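Local coordinates for protein putative ketosteroid isomerase (Parabacteroides distasonis ATCC 8503, PDB 3KE7) that is of unconfirmed function but, as a putative ketosteroid isomerase with a SnoaL-like domain of the NTF2 clan, probably binds a small ligand in a pocket, at residues P32-V36 against L60-K65. Numbering follows the deposited sequence.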
ATOM      1  N   PRO B  32       0.941 -23.245  -0.218  1.00  7.66           N
ATOM      2  CA  PRO B  32      -0.094 -22.237  -0.375  1.00 10.61           C
ATOM      3  C   PRO B  32      -0.143 -21.242   0.772  1.00  6.41           C
ATOM      4  O   PRO B  32      -0.687 -20.163   0.589  1.00  8.37           O
ATOM      5  CB  PRO B  32      -1.397 -23.044  -0.415  1.00 13.35           C
ATOM      6  CG  PRO B  32      -1.098 -24.281   0.224  1.00 12.90           C
ATOM      7  CD  PRO B  32       0.375 -24.579   0.002  1.00 11.00           C
HETATM    8  N   MSE B  33       0.469 -21.575   1.913  1.00  6.92           N
HETATM    9  CA  MSE B  33       0.519 -20.675   3.052  1.00  6.63           C
HETATM   10  C   MSE B  33       1.778 -19.826   3.069  1.00  5.24           C
HETATM   11  O   MSE B  33       2.021 -19.148   4.072  1.00  6.85           O
HETATM   12  CB  MSE B  33       0.447 -21.442   4.378  1.00  8.45           C
HETATM   13  CG  MSE B  33      -0.744 -22.370   4.509  1.00  9.42           C
HETATM   14 SE   MSE B  33      -2.483 -21.558   4.160  0.75  6.49          SE
HETATM   15  CE  MSE B  33      -2.675 -20.728   5.925  1.00  8.17           C
ATOM     16  N   ALA B  34       2.555 -19.835   1.987  1.00  6.67           N
ATOM     17  CA  ALA B  34       3.821 -19.032   1.906  1.00  5.81           C
ATOM     18  C   ALA B  34       3.662 -17.590   2.362  1.00  6.74           C
ATOM     19  O   ALA B  34       4.450 -17.121   3.188  1.00  6.69           O
ATOM     20  CB  ALA B  34       4.413 -19.054   0.491  1.00  6.23           C
ATOM     21  N   PHE B  35       2.653 -16.892   1.842  1.00  5.92           N
ATOM     22  CA  PHE B  35       2.460 -15.504   2.246  1.00  4.30           C
ATOM     23  C   PHE B  35       2.042 -15.341   3.686  1.00  6.45           C
ATOM     24  O   PHE B  35       2.368 -14.304   4.289  1.00  7.61           O
ATOM     25  CB  PHE B  35       1.485 -14.773   1.314  1.00  4.97           C
ATOM     26  CG  PHE B  35       2.125 -14.214   0.074  1.00  7.45           C
ATOM     27  CD1 PHE B  35       3.077 -13.199   0.150  1.00  7.55           C
ATOM     28  CD2 PHE B  35       1.772 -14.699  -1.177  1.00  8.61           C
ATOM     29  CE1 PHE B  35       3.671 -12.674  -0.998  1.00  7.48           C
ATOM     30  CE2 PHE B  35       2.352 -14.203  -2.322  1.00  6.51           C
ATOM     31  CZ  PHE B  35       3.265 -13.160  -2.254  1.00  7.43           C
ATOM     32  N   VAL B  36       1.383 -16.329   4.283  1.00  7.12           N
ATOM     33  CA  VAL B  36       1.028 -16.252   5.683  1.00  6.68           C
ATOM     34  C   VAL B  36       2.294 -16.391   6.536  1.00  7.69           C
ATOM     35  O   VAL B  36       2.521 -15.631   7.470  1.00  7.07           O
ATOM     36  CB  VAL B  36       0.000 -17.324   6.060  1.00  8.55           C
ATOM     37  CG1 VAL B  36      -0.327 -17.277   7.582  1.00  8.58           C
ATOM     38  CG2 VAL B  36      -1.279 -17.152   5.220  1.00 10.03           C
ATOM     39  N   LEU B  60      -5.826 -13.446   8.389  1.00  6.93           N
ATOM     40  CA  LEU B  60      -5.142 -13.736   7.130  1.00  5.97           C
ATOM     41  C   LEU B  60      -5.020 -15.263   6.941  1.00  6.03           C
ATOM     42  O   LEU B  60      -5.258 -15.789   5.865  1.00  5.78           O
ATOM     43  CB  LEU B  60      -3.770 -13.073   7.075  1.00  6.11           C
ATOM     44  CG  LEU B  60      -3.117 -13.182   5.693  1.00  7.56           C
ATOM     45  CD1 LEU B  60      -3.831 -12.302   4.643  1.00  8.37           C
ATOM     46  CD2 LEU B  60      -1.631 -12.832   5.804  1.00 10.20           C
ATOM     47  N   ARG B  61      -4.578 -15.953   7.978  1.00  5.70           N
ATOM     48  CA  ARG B  61      -4.420 -17.402   7.974  1.00  7.58           C
ATOM     49  C   ARG B  61      -5.730 -18.087   7.634  1.00  6.71           C
ATOM     50  O   ARG B  61      -5.760 -18.938   6.755  1.00  6.65           O
ATOM     51  CB  ARG B  61      -3.865 -17.884   9.309  1.00  8.48           C
ATOM     52  CG  ARG B  61      -3.647 -19.371   9.310  1.00  8.25           C
ATOM     53  CD  ARG B  61      -3.348 -19.905  10.717  1.00 15.48           C
ATOM     54  NE  ARG B  61      -2.468 -19.009  11.444  1.00 25.49           N
ATOM     55  CZ  ARG B  61      -1.157 -18.923  11.278  1.00 27.42           C
ATOM     56  NH1 ARG B  61      -0.523 -19.703  10.395  1.00 33.23           N
ATOM     57  NH2 ARG B  61      -0.467 -18.040  12.012  1.00 27.75           N
ATOM     58  N   THR B  62      -6.804 -17.719   8.291  1.00  7.07           N
ATOM     59  CA  THR B  62      -8.123 -18.279   8.007  1.00  8.11           C
ATOM     60  C   THR B  62      -8.532 -18.095   6.555  1.00  7.51           C
ATOM     61  O   THR B  62      -9.040 -19.015   5.913  1.00  8.05           O
ATOM     62  CB  THR B  62      -9.161 -17.641   8.955  1.00 10.40           C
ATOM     63  OG1 THR B  62      -8.763 -17.957  10.293  1.00 14.49           O
ATOM     64  CG2 THR B  62     -10.587 -18.183   8.675  1.00 14.41           C
ATOM     65  N   TYR B  63      -8.286 -16.906   6.008  1.00  6.80           N
ATOM     66  CA  TYR B  63      -8.597 -16.625   4.615  1.00  6.40           C
ATOM     67  C   TYR B  63      -7.765 -17.521   3.660  1.00  5.25           C
ATOM     68  O   TYR B  63      -8.292 -18.170   2.742  1.00  5.52           O
ATOM     69  CB  TYR B  63      -8.316 -15.148   4.337  1.00  7.61           C
ATOM     70  CG  TYR B  63      -8.612 -14.708   2.943  1.00  5.51           C
ATOM     71  CD1 TYR B  63      -9.885 -14.802   2.432  1.00  9.44           C
ATOM     72  CD2 TYR B  63      -7.617 -14.165   2.135  1.00  7.13           C
ATOM     73  CE1 TYR B  63     -10.163 -14.385   1.145  1.00  7.86           C
ATOM     74  CE2 TYR B  63      -7.892 -13.701   0.880  1.00  7.67           C
ATOM     75  CZ  TYR B  63      -9.171 -13.845   0.380  1.00  6.54           C
ATOM     76  OH  TYR B  63      -9.501 -13.445  -0.920  1.00 10.05           O
ATOM     77  N   TYR B  64      -6.463 -17.577   3.910  1.00  5.28           N
ATOM     78  CA  TYR B  64      -5.567 -18.348   3.068  1.00  5.13           C
ATOM     79  C   TYR B  64      -5.807 -19.851   3.145  1.00  4.69           C
ATOM     80  O   TYR B  64      -5.582 -20.582   2.170  1.00  5.78           O
ATOM     81  CB  TYR B  64      -4.084 -18.036   3.428  1.00  6.24           C
ATOM     82  CG  TYR B  64      -3.463 -16.985   2.584  1.00  5.97           C
ATOM     83  CD1 TYR B  64      -3.704 -15.663   2.787  1.00  8.21           C
ATOM     84  CD2 TYR B  64      -2.611 -17.345   1.571  1.00  6.90           C
ATOM     85  CE1 TYR B  64      -3.109 -14.691   2.013  1.00  7.99           C
ATOM     86  CE2 TYR B  64      -2.015 -16.394   0.758  1.00 10.06           C
ATOM     87  CZ  TYR B  64      -2.257 -15.070   0.987  1.00  7.72           C
ATOM     88  OH  TYR B  64      -1.644 -14.156   0.126  1.00  8.48           O
ATOM     89  N   LYS B  65      -6.336 -20.325   4.266  1.00  6.17           N
ATOM     90  CA  LYS B  65      -6.663 -21.737   4.394  1.00  4.50           C
ATOM     91  C   LYS B  65      -7.709 -22.164   3.367  1.00  4.66           C
ATOM     92  O   LYS B  65      -7.763 -23.334   3.018  1.00  5.54           O
ATOM     93  CB  LYS B  65      -7.197 -22.042   5.786  1.00  4.99           C
ATOM     94  CG  LYS B  65      -6.116 -22.111   6.847  1.00  9.31           C
ATOM     95  CD  LYS B  65      -6.676 -22.166   8.308  1.00 11.54           C
ATOM     96  CE  LYS B  65      -7.694 -23.235   8.514  1.00 11.32           C
ATOM     97  NZ  LYS B  65      -7.091 -24.625   8.549  1.00 14.15           N
TER
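Y64 reaches from helix 57-65 across the start of helix 34-38, and V36 slides past it in the opposite direction. The V36 methyl CG2 presses obliquely on the root of the phenol ring, 3.4 Å from Y64 CG. Farther along the ring, the carbonyl oxygen of P32 lies at the edge, near the ring plane, with O 3.6 Å from Y64 CD2. The phenol end reaches the base of the F35 side chain, with Y64 OH 3.4 Å from F35 CB, while the F35 ring itself leads off toward helix 15-28.

The other V36 methyl, CG1, stands anti to the backbone N (chi1 177°), which carries it over one face of the R61 guanidinium, 3.7 Å from NH1; NH2 of that group forms a salt bridge with E58. Selenomethionine M33, at the N-cap position, bends at chi2 and chi3 (-52° and -80°), bringing its terminal CE against both R61 and K65, 3.8 Å from CG of each. With an alanine at Y64, the space beside V36 CG2 would probably be left open and F35 CB would lose its contact with the phenol end.

Y64 also touches L69, a residue of the bicine pocket, and the F35 side chain lies about 4 Å from the bicine. The contact thus joins two short helices beside the ligand pocket of an NTF2-like alpha+beta fold, in which helices pack against a curved sheet.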